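Local coordinates for carboxyl esterase NP (Bacillus subtilis, PDB 4CCW), which hydrolyses carboxylic esters to an alcohol and a carboxylate, as a carboxylesterase of the alpha/beta hydrolase superfamily, at residues I126-G131 with A150-A155; V58-A63 with Y84-I89. One frame throughout, in Å; residues are numbered along the deposited sequence.

Interaction 1: residues I126-G131 with A150-A155; sequences IGLSLG and AILSPA
Leu128 lies across from Leu152 in two parallel strands, and its side chain can be followed outward over its partner. CB passes 3.8 Å from Leu152 O. CG, anti to the backbone N (chi1 -177°), stays over that same carbonyl, at 3.6 Å from Leu152 O. The branch CD1 then reaches CB of Leu152, and the two leucines cross at about a right angle. Leu152 in turn passes its CD2 to CG2 of Ile126, 3.9 Å away, while CG1 of Ile126 meets CB of Ala150; all four residues share one face of the sheet.

Beneath this apolar row runs a regular parallel ladder. Gly127 N donates to Ala150 O, and Leu152 N to Gly127 O at 2.8 Å. Ser129 N continues the pattern to Leu152 O (3.0 Å), with a weak, bent second bond to Ser153 O. The chain then turns: Ser129 adopts phi 55° and psi -126°, a strained conformation, and the helix 130-141 begins directly after it. Past the turn, Ala155 N binds Ser129 O at 3.0 Å from above the carbonyl plane, while Ala155 CB packs against the same peptide group. Because Gly127 has no side chain, the start of the helix can come close, with Gly131 O against its CA.

Ser129 with Gly127 and Gly131 forms a GxSxG sequence at a sharp strand-to-helix turn, consistent with the nucleophile elbow of alpha/beta hydrolases. The N-H and C=O of Ser129 are both bonded to 150-155, which fixes the strained turn. Its OG is hydrogen-bonded to Ala63 N, and the side chain borders His273, probably the proton acceptor of the active site, as expected of a nucleophilic serine.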
ATOM      1  N   ILE A 126       0.671   7.175  -4.362  1.00 25.98           N
ATOM      2  CA  ILE A 126       0.093   7.108  -3.031  1.00 25.31           C
ATOM      3  C   ILE A 126       0.315   5.689  -2.559  1.00 24.98           C
ATOM      4  O   ILE A 126       0.027   4.733  -3.281  1.00 25.48           O
ATOM      5  CB  ILE A 126      -1.418   7.422  -3.033  1.00 25.48           C
ATOM      6  CG1 ILE A 126      -1.668   8.835  -3.596  1.00 26.18           C
ATOM      7  CG2 ILE A 126      -2.009   7.274  -1.634  1.00 24.88           C
ATOM      8  CD1 ILE A 126      -3.128   9.121  -3.933  1.00 27.08           C
ATOM      9  N   GLY A 127       0.831   5.552  -1.343  1.00 24.22           N
ATOM     10  CA  GLY A 127       1.072   4.232  -0.782  1.00 23.47           C
ATOM     11  C   GLY A 127       0.750   4.243   0.687  1.00 23.09           C
ATOM     12  O   GLY A 127       1.135   5.176   1.406  1.00 22.93           O
ATOM     13  N   LEU A 128       0.032   3.210   1.143  1.00 22.96           N
ATOM     14  CA  LEU A 128      -0.275   3.073   2.555  1.00 22.69           C
ATOM     15  C   LEU A 128       0.409   1.819   3.096  1.00 22.73           C
ATOM     16  O   LEU A 128       0.523   0.807   2.384  1.00 22.42           O
ATOM     17  CB  LEU A 128      -1.800   3.040   2.779  1.00 23.07           C
ATOM     18  CG  LEU A 128      -2.326   2.981   4.215  1.00 23.00           C
ATOM     19  CD1 LEU A 128      -3.525   3.906   4.409  1.00 23.60           C
ATOM     20  CD2 LEU A 128      -2.665   1.548   4.593  1.00 23.79           C
ATOM     21  N   SER A 129       0.866   1.884   4.352  1.00 22.50           N
ATOM     22  CA  SER A 129       1.473   0.702   5.020  1.00 22.29           C
ATOM     23  C   SER A 129       2.628   0.141   4.168  1.00 21.87           C
ATOM     24  O   SER A 129       3.517   0.889   3.779  1.00 21.12           O
ATOM     25  CB  SER A 129       0.384  -0.350   5.362  1.00 24.03           C
ATOM     26  OG  SER A 129       0.863  -1.704   5.393  1.00 27.00           O
ATOM     27  N   LEU A 130       2.604  -1.148   3.842  1.00 21.79           N
ATOM     28  CA  LEU A 130       3.620  -1.741   2.950  1.00 22.00           C
ATOM     29  C   LEU A 130       3.870  -0.913   1.681  1.00 22.06           C
ATOM     30  O   LEU A 130       5.027  -0.665   1.304  1.00 22.05           O
ATOM     31  CB  LEU A 130       3.234  -3.189   2.598  1.00 22.67           C
ATOM     32  CG  LEU A 130       4.222  -3.990   1.748  1.00 23.38           C
ATOM     33  CD1 LEU A 130       5.589  -4.042   2.422  1.00 23.31           C
ATOM     34  CD2 LEU A 130       3.678  -5.394   1.480  1.00 24.22           C
ATOM     35  N   GLY A 131       2.782  -0.469   1.053  1.00 21.93           N
ATOM     36  CA  GLY A 131       2.829   0.360  -0.154  1.00 22.14           C
ATOM     37  C   GLY A 131       3.538   1.685   0.064  1.00 21.53           C
ATOM     38  O   GLY A 131       4.167   2.196  -0.850  1.00 21.91           O
ATOM     39  N   ALA A 150       2.519  10.683  -1.812  1.00 25.28           N
ATOM     40  CA  ALA A 150       1.788  10.723  -0.560  1.00 24.55           C
ATOM     41  C   ALA A 150       2.029   9.382   0.103  1.00 23.69           C
ATOM     42  O   ALA A 150       1.724   8.319  -0.471  1.00 23.52           O
ATOM     43  CB  ALA A 150       0.300  10.946  -0.802  1.00 24.80           C
ATOM     44  N   ILE A 151       2.608   9.439   1.293  1.00 22.48           N
ATOM     45  CA  ILE A 151       3.002   8.236   2.022  1.00 22.32           C
ATOM     46  C   ILE A 151       2.119   8.200   3.246  1.00 21.86           C
ATOM     47  O   ILE A 151       2.168   9.106   4.076  1.00 21.54           O
ATOM     48  CB  ILE A 151       4.515   8.267   2.359  1.00 22.44           C
ATOM     49  CG1 ILE A 151       5.334   8.173   1.061  1.00 23.29           C
ATOM     50  CG2 ILE A 151       4.892   7.165   3.344  1.00 21.85           C
ATOM     51  CD1 ILE A 151       6.828   8.394   1.233  1.00 23.87           C
ATOM     52  N   LEU A 152       1.277   7.168   3.328  1.00 21.80           N
ATOM     53  CA  LEU A 152       0.269   7.082   4.379  1.00 22.08           C
ATOM     54  C   LEU A 152       0.621   5.961   5.333  1.00 21.32           C
ATOM     55  O   LEU A 152       0.749   4.817   4.894  1.00 21.38           O
ATOM     56  CB  LEU A 152      -1.123   6.808   3.771  1.00 22.99           C
ATOM     57  CG  LEU A 152      -1.939   7.932   3.096  1.00 24.84           C
ATOM     58  CD1 LEU A 152      -1.129   8.971   2.337  1.00 24.94           C
ATOM     59  CD2 LEU A 152      -3.005   7.340   2.179  1.00 25.11           C
ATOM     60  N   SER A 153       0.759   6.267   6.628  1.00 21.15           N
ATOM     61  CA  SER A 153       0.959   5.212   7.637  1.00 20.99           C
ATOM     62  C   SER A 153       1.981   4.154   7.153  1.00 20.70           C
ATOM     63  O   SER A 153       1.677   2.959   7.141  1.00 20.99           O
ATOM     64  CB  SER A 153      -0.367   4.501   7.923  1.00 21.87           C
ATOM     65  OG  SER A 153      -1.371   5.432   8.291  1.00 22.40           O
ATOM     66  N   PRO A 154       3.190   4.592   6.741  1.00 20.66           N
ATOM     67  CA  PRO A 154       4.119   3.644   6.105  1.00 20.39           C
ATOM     68  C   PRO A 154       4.574   2.506   7.014  1.00 19.93           C
ATOM     69  O   PRO A 154       4.802   2.724   8.206  1.00 20.33           O
ATOM     70  CB  PRO A 154       5.324   4.513   5.759  1.00 20.60           C
ATOM     71  CG  PRO A 154       5.261   5.667   6.732  1.00 20.79           C
ATOM     72  CD  PRO A 154       3.784   5.934   6.865  1.00 20.76           C
ATOM     73  N   ALA A 155       4.764   1.320   6.438  1.00 19.72           N
ATOM     74  CA  ALA A 155       5.371   0.227   7.190  1.00 19.56           C
ATOM     75  C   ALA A 155       6.803   0.642   7.476  1.00 19.24           C
ATOM     76  O   ALA A 155       7.558   0.960   6.559  1.00 19.71           O
ATOM     77  CB  ALA A 155       5.357  -1.066   6.397  1.00 20.13           C
TER

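Interaction 2: residues V58-A63 with Y84-I89; sequences VLLHGA and YAVDII. With VKC ((2-hydroxyethoxy)acetic acid), chain B.
His61 takes the backbone N-H of Ile88 on its NE2, a nearly straight bond of 2.9 Å (172° at the hydrogen), though the donor sits 20° out of the ring plane. On the other side of the ring ND1 donates to Gly62 O, 2.8 Å away and in the ring plane. One nitrogen accepting and the other donating is what a neutral imidazole would do, and the two bonds fix the ring's rotation. With chi1 59°, CG sits between the backbone N and the carbonyl carbon, which turns the ring toward 84-89 and brings NE2 to Ile88 N. Ile88 CD1 lies over one ring face, 3.9 Å from the centroid, in a CH-pi contact.

The strands behind this point are joined by two parallel-ladder bonds, Leu59 N to Tyr84 O (2.8 Å) and Val86 N to Leu59 O. A water accepts weakly from His61 N and donates to Val86 O where the chains diverge. Leu60 CD2 touches both Val86 CB and Ile88 CG1, and Val58 CG1 meets Val86 CG2.

The pair belongs to the beta-alpha-beta unit running through helix 74-80; Leu60 faces helices 104-118 and 130-141, while strand 42-49 flanks Tyr84 and Val86.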
ATOM      1  N   VAL A  58      -0.308   6.325  -9.310  1.00 28.75           N
ATOM      2  CA  VAL A  58      -0.116   4.927  -8.942  1.00 28.64           C
ATOM      3  C   VAL A  58      -0.422   4.739  -7.444  1.00 27.75           C
ATOM      4  O   VAL A  58       0.061   5.498  -6.600  1.00 27.70           O
ATOM      5  CB  VAL A  58       1.303   4.417  -9.296  1.00 28.63           C
ATOM      6  CG1 VAL A  58       1.530   3.010  -8.750  1.00 28.53           C
ATOM      7  CG2 VAL A  58       1.529   4.416 -10.804  1.00 30.08           C
ATOM      8  N   LEU A  59      -1.236   3.730  -7.145  1.00 28.39           N
ATOM      9  CA  LEU A  59      -1.618   3.386  -5.782  1.00 27.75           C
ATOM     10  C   LEU A  59      -0.997   2.053  -5.371  1.00 27.37           C
ATOM     11  O   LEU A  59      -1.030   1.071  -6.120  1.00 27.51           O
ATOM     12  CB  LEU A  59      -3.144   3.295  -5.653  1.00 28.37           C
ATOM     13  CG  LEU A  59      -3.998   4.434  -6.229  1.00 29.39           C
ATOM     14  CD1 LEU A  59      -5.479   4.126  -6.094  1.00 30.15           C
ATOM     15  CD2 LEU A  59      -3.660   5.762  -5.575  1.00 28.84           C
ATOM     16  N   LEU A  60      -0.437   2.034  -4.167  1.00 26.50           N
ATOM     17  CA  LEU A  60       0.177   0.843  -3.616  1.00 25.52           C
ATOM     18  C   LEU A  60      -0.433   0.615  -2.226  1.00 24.95           C
ATOM     19  O   LEU A  60      -0.198   1.382  -1.297  1.00 24.10           O
ATOM     20  CB  LEU A  60       1.704   0.988  -3.556  1.00 26.02           C
ATOM     21  CG  LEU A  60       2.475   0.991  -4.888  1.00 27.29           C
ATOM     22  CD1 LEU A  60       3.924   1.403  -4.650  1.00 27.44           C
ATOM     23  CD2 LEU A  60       2.402  -0.356  -5.604  1.00 27.73           C
ATOM     24  N   HIS A  61      -1.237  -0.443  -2.137  1.00 24.36           N
ATOM     25  CA  HIS A  61      -2.055  -0.794  -0.964  1.00 24.01           C
ATOM     26  C   HIS A  61      -1.269  -1.198   0.272  1.00 23.31           C
ATOM     27  O   HIS A  61      -0.058  -1.457   0.203  1.00 23.24           O
ATOM     28  CB  HIS A  61      -2.921  -1.972  -1.368  1.00 24.64           C
ATOM     29  CG  HIS A  61      -2.112  -3.166  -1.813  1.00 24.74           C
ATOM     30  ND1 HIS A  61      -1.592  -4.041  -0.944  1.00 24.95           N
ATOM     31  CD2 HIS A  61      -1.704  -3.583  -3.085  1.00 25.19           C
ATOM     32  CE1 HIS A  61      -0.896  -4.985  -1.615  1.00 25.54           C
ATOM     33  NE2 HIS A  61      -0.968  -4.705  -2.922  1.00 25.99           N
ATOM     34  N   GLY A  62      -1.966  -1.310   1.405  1.00 23.40           N
ATOM     35  CA  GLY A  62      -1.357  -1.809   2.653  1.00 23.57           C
ATOM     36  C   GLY A  62      -1.192  -3.318   2.660  1.00 24.69           C
ATOM     37  O   GLY A  62      -1.843  -4.014   1.883  1.00 24.94           O
ATOM     38  N   ALA A  63      -0.328  -3.829   3.535  1.00 24.55           N
ATOM     39  CA  ALA A  63      -0.060  -5.275   3.596  1.00 25.35           C
ATOM     40  C   ALA A  63      -1.341  -6.086   3.760  1.00 25.54           C
ATOM     41  O   ALA A  63      -2.193  -5.740   4.569  1.00 25.95           O
ATOM     42  CB  ALA A  63       0.916  -5.619   4.726  1.00 26.61           C
ATOM     43  N   TYR A  84      -3.856   3.999 -11.404  1.00 29.11           N
ATOM     44  CA  TYR A  84      -3.528   2.580 -11.485  1.00 29.02           C
ATOM     45  C   TYR A  84      -3.311   2.026 -10.083  1.00 28.12           C
ATOM     46  O   TYR A  84      -2.345   2.400  -9.405  1.00 28.07           O
ATOM     47  CB  TYR A  84      -2.264   2.343 -12.320  1.00 28.85           C
ATOM     48  CG  TYR A  84      -2.332   2.860 -13.740  1.00 30.74           C
ATOM     49  CD1 TYR A  84      -2.985   2.140 -14.737  1.00 31.71           C
ATOM     50  CD2 TYR A  84      -1.730   4.071 -14.084  1.00 31.31           C
ATOM     51  CE1 TYR A  84      -3.037   2.617 -16.040  1.00 33.54           C
ATOM     52  CE2 TYR A  84      -1.789   4.564 -15.385  1.00 32.51           C
ATOM     53  CZ  TYR A  84      -2.433   3.830 -16.355  1.00 33.71           C
ATOM     54  OH  TYR A  84      -2.484   4.312 -17.647  1.00 35.39           O
ATOM     55  N   ALA A  85      -4.193   1.127  -9.659  1.00 28.33           N
ATOM     56  CA  ALA A  85      -4.017   0.432  -8.379  1.00 28.03           C
ATOM     57  C   ALA A  85      -3.288  -0.886  -8.592  1.00 28.09           C
ATOM     58  O   ALA A  85      -3.831  -1.830  -9.169  1.00 30.42           O
ATOM     59  CB  ALA A  85      -5.359   0.214  -7.692  1.00 28.12           C
ATOM     60  N   VAL A  86      -2.051  -0.941  -8.118  1.00 27.69           N
ATOM     61  CA  VAL A  86      -1.135  -2.051  -8.405  1.00 27.84           C
ATOM     62  C   VAL A  86      -1.044  -3.024  -7.224  1.00 28.25           C
ATOM     63  O   VAL A  86      -0.750  -2.603  -6.096  1.00 27.41           O
ATOM     64  CB  VAL A  86       0.272  -1.505  -8.698  1.00 27.64           C
ATOM     65  CG1 VAL A  86       1.255  -2.648  -8.908  1.00 28.20           C
ATOM     66  CG2 VAL A  86       0.237  -0.566  -9.909  1.00 28.06           C
ATOM     67  N   ASP A  87      -1.270  -4.315  -7.479  1.00 29.45           N
ATOM     68  CA  ASP A  87      -1.113  -5.333  -6.431  1.00 29.84           C
ATOM     69  C   ASP A  87       0.368  -5.625  -6.233  1.00 29.93           C
ATOM     70  O   ASP A  87       1.050  -6.040  -7.170  1.00 31.51           O
ATOM     71  CB  ASP A  87      -1.865  -6.629  -6.759  1.00 30.72           C
ATOM     72  CG  ASP A  87      -3.336  -6.597  -6.369  1.00 30.91           C
ATOM     73  OD1 ASP A  87      -3.788  -5.655  -5.694  1.00 30.90           O
ATOM     74  OD2 ASP A  87      -4.065  -7.540  -6.755  1.00 32.51           O
ATOM     75  N   ILE A  88       0.866  -5.375  -5.020  1.00 29.07           N
ATOM     76  CA  ILE A  88       2.287  -5.549  -4.699  1.00 29.12           C
ATOM     77  C   ILE A  88       2.716  -7.003  -4.846  1.00 30.53           C
ATOM     78  O   ILE A  88       2.126  -7.917  -4.250  1.00 30.50           O
ATOM     79  CB  ILE A  88       2.640  -5.005  -3.289  1.00 28.49           C
ATOM     80  CG1 ILE A  88       2.369  -3.500  -3.215  1.00 27.92           C
ATOM     81  CG2 ILE A  88       4.089  -5.305  -2.926  1.00 28.88           C
ATOM     82  CD1 ILE A  88       2.296  -2.983  -1.789  1.00 27.40           C
ATOM     83  N   ILE A  89       3.759  -7.202  -5.643  1.00 31.69           N
ATOM     84  CA  ILE A  89       4.272  -8.526  -5.923  1.00 33.04           C
ATOM     85  C   ILE A  89       4.759  -9.222  -4.655  1.00 33.71           C
ATOM     86  O   ILE A  89       5.494  -8.633  -3.860  1.00 34.20           O
ATOM     87  CB  ILE A  89       5.379  -8.477  -7.008  1.00 34.11           C
ATOM     88  CG1 ILE A  89       5.613  -9.861  -7.611  1.00 35.64           C
ATOM     89  CG2 ILE A  89       6.664  -7.861  -6.461  1.00 33.59           C
ATOM     90  CD1 ILE A  89       4.716 -10.170  -8.787  1.00 36.50           C
TER
HETATM   91  C   VKC B1294      -1.535  -4.666   7.635  1.00 48.38           C
HETATM   92  O   VKC B1294      -0.657  -3.925   8.127  1.00 55.14           O
HETATM   93  CA  VKC B1294      -1.376  -6.164   7.761  1.00 46.98           C
HETATM   94  CD  VKC B1294       1.426  -8.391   8.037  1.00 47.16           C
HETATM   95  CG  VKC B1294       0.248  -7.652   8.674  1.00 45.96           C
HETATM   96  OAD VKC B1294       0.005  -6.468   7.930  1.00 48.25           O
HETATM   97  OE1 VKC B1294       1.243  -9.812   8.143  1.00 52.15           O
HETATM   98  OXT VKC B1294      -2.536  -4.209   7.041  1.00 50.04           O
HETATM   99  O   HOH W   1      -2.916  -0.729  -4.732  1.00 26.72           O

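Interactions 1 and 2 illustrate how neighbouring strands of one sheet bring the 61-63 loop and the turn at Ser129 to a common site. Their centres are about 10 Å apart, and strands 56-60 and 123-128 are joined by probable hydrogen bonds from Ile126 N to Val58 O and from Leu60 N to Ile126 O, both 2.9 Å. Gly131 CA packs on Leu60 CB; beyond the strand ends, Ser129 OG comes within 3.5 Å of Gly62 CA. The ends of segments 58-63 and 126-131 reach the ligand pocket: Ala63 CB lies 3.4 Å from OAD of the bound (2-hydroxyethoxy)acetic acid, while the Ser129 side chain is, between nearest atoms, about 4 Å from this ligand and about 3 Å from the His273 side chain.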